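Local coordinates for protein CDP-archaeol synthase (PDB 5GUF) that probably catalyses the Mg2+-dependent transfer of CMP from CTP to an archaeal lipid phosphate in the membrane, yielding CDP-archaeol and diphosphate, at residues A[7-13]-A[139-145]. Numbering follows the deposited sequence.
Sequences VDWRIDN and YTWTPRV. With MG (magnesium ion), chain D.
Residues 7-13 and 139-145 meet through a short two-stranded parallel sheet, strand 10-11 beside strand 140-141. Each strand leads into a helix. Arg10 pairs with Thr140 and Ile11 with Trp141, at CA-CA distances of 4.9 and 4.7 Å. Three backbone hydrogen bonds set the register: Thr140 N to Trp9 O (2.8 Å), Ile11 N to Thr140 O (2.7 Å) and Thr142 N to Ile11 O (3.0 Å). Arg10 and Thr140 point to one face, Ile11 and Trp141 to the other.

The outer edge of strand 10-11 binds magnesium. Arg10 N donates to Asp8 OD1 (2.8 Å), closing an Asx turn. Arg10 O points away from strand 140-141 and binds the ion at 2.2 Å. Asp8 chelates MG through OD1 (2.4 Å) and OD2 (2.6 Å), and Asp12 OD1 lies 2.5 Å from it. Glu16 and two waters complete the site. None of these protein ligands is among the residues lining the CTP pocket. Asp12 OD2 accepts from one of these waters and forms a salt bridge with Arg10 NH1, whose hydrogen bond is weak (3.3 Å).

On the buried face, Ile11 (chi1 m, chi2 m) makes a CH-pi contact, with CG2 3.6 Å from the centroid of the Trp141 six-membered ring. Ile11 CD1 is 3.8 Å from Tyr139 CD1. The polar ends have partners outside these segments: Tyr139 OH is hydrogen-bonded to His88 and Trp141 NE1 to Ser134.

Both helices begin with a side-chain N-cap. Asn13 OD1 accepts from Glu16 N. Thr142, with chi1 p, caps helix 143-161: its OG1 accepts from Val145 N at 3.3 Å.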
loop_
_atom_site.group_PDB
_atom_site.type_symbol
_atom_site.label_atom_id
_atom_site.label_comp_id
_atom_site.label_asym_id
_atom_site.label_seq_id
_atom_site.Cartn_x
_atom_site.Cartn_y
_atom_site.Cartn_z
ATOM N N VAL A 7 18.412 -18.986 -6.690
ATOM C CA VAL A 7 18.277 -17.889 -5.746
ATOM C C VAL A 7 19.676 -17.536 -5.263
ATOM O O VAL A 7 20.387 -18.393 -4.720
ATOM C CB VAL A 7 17.356 -18.244 -4.563
ATOM C CG1 VAL A 7 17.296 -17.084 -3.554
ATOM C CG2 VAL A 7 15.946 -18.590 -5.054
ATOM N N ASP A 8 20.088 -16.295 -5.493
ATOM C CA ASP A 8 21.341 -15.790 -4.949
ATOM C C ASP A 8 20.993 -14.653 -3.992
ATOM O O ASP A 8 19.829 -14.459 -3.639
ATOM C CB ASP A 8 22.286 -15.358 -6.077
ATOM C CG ASP A 8 21.630 -14.352 -7.024
ATOM O OD1 ASP A 8 21.187 -13.288 -6.537
ATOM O OD2 ASP A 8 21.547 -14.615 -8.245
ATOM N N TRP A 9 22.009 -13.882 -3.598
ATOM C CA TRP A 9 21.826 -12.841 -2.597
ATOM C C TRP A 9 21.274 -11.553 -3.183
ATOM O O TRP A 9 20.795 -10.701 -2.432
ATOM C CB TRP A 9 23.147 -12.540 -1.903
ATOM C CG TRP A 9 23.680 -13.635 -1.041
ATOM C CD1 TRP A 9 24.706 -14.500 -1.345
ATOM C CD2 TRP A 9 23.239 -13.981 0.282
ATOM N NE1 TRP A 9 24.920 -15.358 -0.294
ATOM C CE2 TRP A 9 24.046 -15.059 0.720
ATOM C CE3 TRP A 9 22.239 -13.489 1.137
ATOM C CZ2 TRP A 9 23.881 -15.658 1.977
ATOM C CZ3 TRP A 9 22.073 -14.085 2.390
ATOM C CH2 TRP A 9 22.897 -15.163 2.795
ATOM N N ARG A 10 21.320 -11.395 -4.493
ATOM C CA ARG A 10 20.774 -10.220 -5.152
ATOM C C ARG A 10 19.455 -10.616 -5.806
ATOM O O ARG A 10 19.432 -11.216 -6.883
ATOM C CB ARG A 10 21.764 -9.669 -6.169
ATOM C CG ARG A 10 21.260 -8.426 -6.844
ATOM C CD ARG A 10 22.249 -7.936 -7.886
ATOM N NE ARG A 10 22.195 -6.484 -8.009
ATOM C CZ ARG A 10 21.664 -5.855 -9.048
ATOM N NH1 ARG A 10 21.141 -6.558 -10.049
ATOM N NH2 ARG A 10 21.653 -4.529 -9.085
ATOM N N ILE A 11 18.352 -10.270 -5.155
ATOM C CA ILE A 11 17.016 -10.578 -5.660
ATOM C C ILE A 11 16.720 -9.586 -6.777
ATOM O O ILE A 11 16.367 -8.432 -6.517
ATOM C CB ILE A 11 15.961 -10.509 -4.555
ATOM C CG1 ILE A 11 16.470 -11.284 -3.348
ATOM C CG2 ILE A 11 14.607 -11.021 -5.073
ATOM C CD1 ILE A 11 16.737 -12.739 -3.662
ATOM N N ASP A 12 16.834 -10.041 -8.025
ATOM C CA ASP A 12 16.744 -9.134 -9.160
ATOM C C ASP A 12 15.902 -9.693 -10.295
ATOM O O ASP A 12 15.961 -9.162 -11.406
ATOM C CB ASP A 12 18.148 -8.766 -9.681
ATOM C CG ASP A 12 19.055 -9.988 -9.877
ATOM O OD1 ASP A 12 18.568 -11.144 -9.886
ATOM O OD2 ASP A 12 20.280 -9.782 -10.029
ATOM N N ASN A 13 15.119 -10.735 -10.066
ATOM C CA ASN A 13 14.103 -11.097 -11.035
ATOM C C ASN A 13 12.922 -11.695 -10.285
ATOM O O ASN A 13 13.070 -12.194 -9.165
ATOM C CB ASN A 13 14.662 -12.046 -12.108
ATOM C CG ASN A 13 14.889 -13.435 -11.592
ATOM O OD1 ASN A 13 13.974 -14.259 -11.570
ATOM N ND2 ASN A 13 16.108 -13.706 -11.160
ATOM N N TYR A 139 20.026 -10.419 2.168
ATOM C CA TYR A 139 19.591 -10.300 0.782
ATOM C C TYR A 139 19.477 -8.839 0.367
ATOM O O TYR A 139 19.000 -7.993 1.126
ATOM C CB TYR A 139 18.227 -10.987 0.577
ATOM C CG TYR A 139 18.273 -12.489 0.689
ATOM C CD1 TYR A 139 18.566 -13.277 -0.418
ATOM C CD2 TYR A 139 18.054 -13.120 1.907
ATOM C CE1 TYR A 139 18.619 -14.655 -0.313
ATOM C CE2 TYR A 139 18.124 -14.478 2.017
ATOM C CZ TYR A 139 18.405 -15.240 0.911
ATOM O OH TYR A 139 18.462 -16.597 1.044
ATOM N N THR A 140 19.865 -8.546 -0.861
ATOM C CA THR A 140 19.621 -7.238 -1.441
ATOM C C THR A 140 18.554 -7.380 -2.510
ATOM O O THR A 140 18.673 -8.229 -3.397
ATOM C CB THR A 140 20.897 -6.634 -2.036
ATOM O OG1 THR A 140 21.777 -6.250 -0.972
ATOM C CG2 THR A 140 20.574 -5.399 -2.911
ATOM N N TRP A 141 17.510 -6.558 -2.419
ATOM C CA TRP A 141 16.462 -6.511 -3.427
ATOM C C TRP A 141 16.716 -5.335 -4.357
ATOM O O TRP A 141 17.155 -4.277 -3.914
ATOM C CB TRP A 141 15.083 -6.359 -2.780
ATOM C CG TRP A 141 14.601 -7.598 -2.094
ATOM C CD1 TRP A 141 15.140 -8.177 -0.989
ATOM C CD2 TRP A 141 13.503 -8.425 -2.484
ATOM N NE1 TRP A 141 14.448 -9.308 -0.662
ATOM C CE2 TRP A 141 13.435 -9.487 -1.564
ATOM C CE3 TRP A 141 12.563 -8.366 -3.514
ATOM C CZ2 TRP A 141 12.454 -10.475 -1.629
ATOM C CZ3 TRP A 141 11.592 -9.351 -3.583
ATOM C CH2 TRP A 141 11.547 -10.391 -2.647
ATOM N N THR A 142 16.452 -5.518 -5.633
ATOM C CA THR A 142 16.292 -4.297 -6.405
ATOM C C THR A 142 14.911 -3.702 -6.135
ATOM O O THR A 142 13.944 -4.436 -5.879
ATOM C CB THR A 142 16.453 -4.550 -7.901
ATOM O OG1 THR A 142 15.401 -5.407 -8.346
ATOM C CG2 THR A 142 17.810 -5.206 -8.187
ATOM N N PRO A 143 14.806 -2.371 -6.163
ATOM C CA PRO A 143 13.493 -1.745 -5.953
ATOM C C PRO A 143 12.455 -2.225 -6.940
ATOM O O PRO A 143 11.300 -2.430 -6.557
ATOM C CB PRO A 143 13.789 -0.245 -6.115
ATOM C CG PRO A 143 15.250 -0.112 -5.805
ATOM C CD PRO A 143 15.892 -1.381 -6.301
ATOM N N ARG A 144 12.837 -2.424 -8.205
ATOM C CA ARG A 144 11.870 -2.860 -9.210
ATOM C C ARG A 144 11.297 -4.229 -8.871
ATOM O O ARG A 144 10.084 -4.444 -8.963
ATOM C CB ARG A 144 12.518 -2.889 -10.595
ATOM C CG ARG A 144 11.606 -3.503 -11.644
ATOM C CD ARG A 144 12.172 -3.487 -13.055
ATOM N NE ARG A 144 12.460 -2.128 -13.536
ATOM C CZ ARG A 144 11.578 -1.306 -14.113
ATOM N NH1 ARG A 144 10.301 -1.656 -14.265
ATOM N NH2 ARG A 144 11.973 -0.109 -14.512
ATOM N N VAL A 145 12.152 -5.165 -8.461
ATOM C CA VAL A 145 11.653 -6.497 -8.160
ATOM C C VAL A 145 10.907 -6.498 -6.828
ATOM O O VAL A 145 10.000 -7.309 -6.622
ATOM C CB VAL A 145 12.827 -7.497 -8.230
ATOM C CG1 VAL A 145 12.499 -8.817 -7.602
ATOM C CG2 VAL A 145 13.205 -7.715 -9.695
HETATM MG MG MG D . 19.749 -12.785 -8.367
HETATM O O HOH W 1 21.704 -11.742 -9.573
HETATM O O HOH W 2 19.758 -13.468 -10.021
#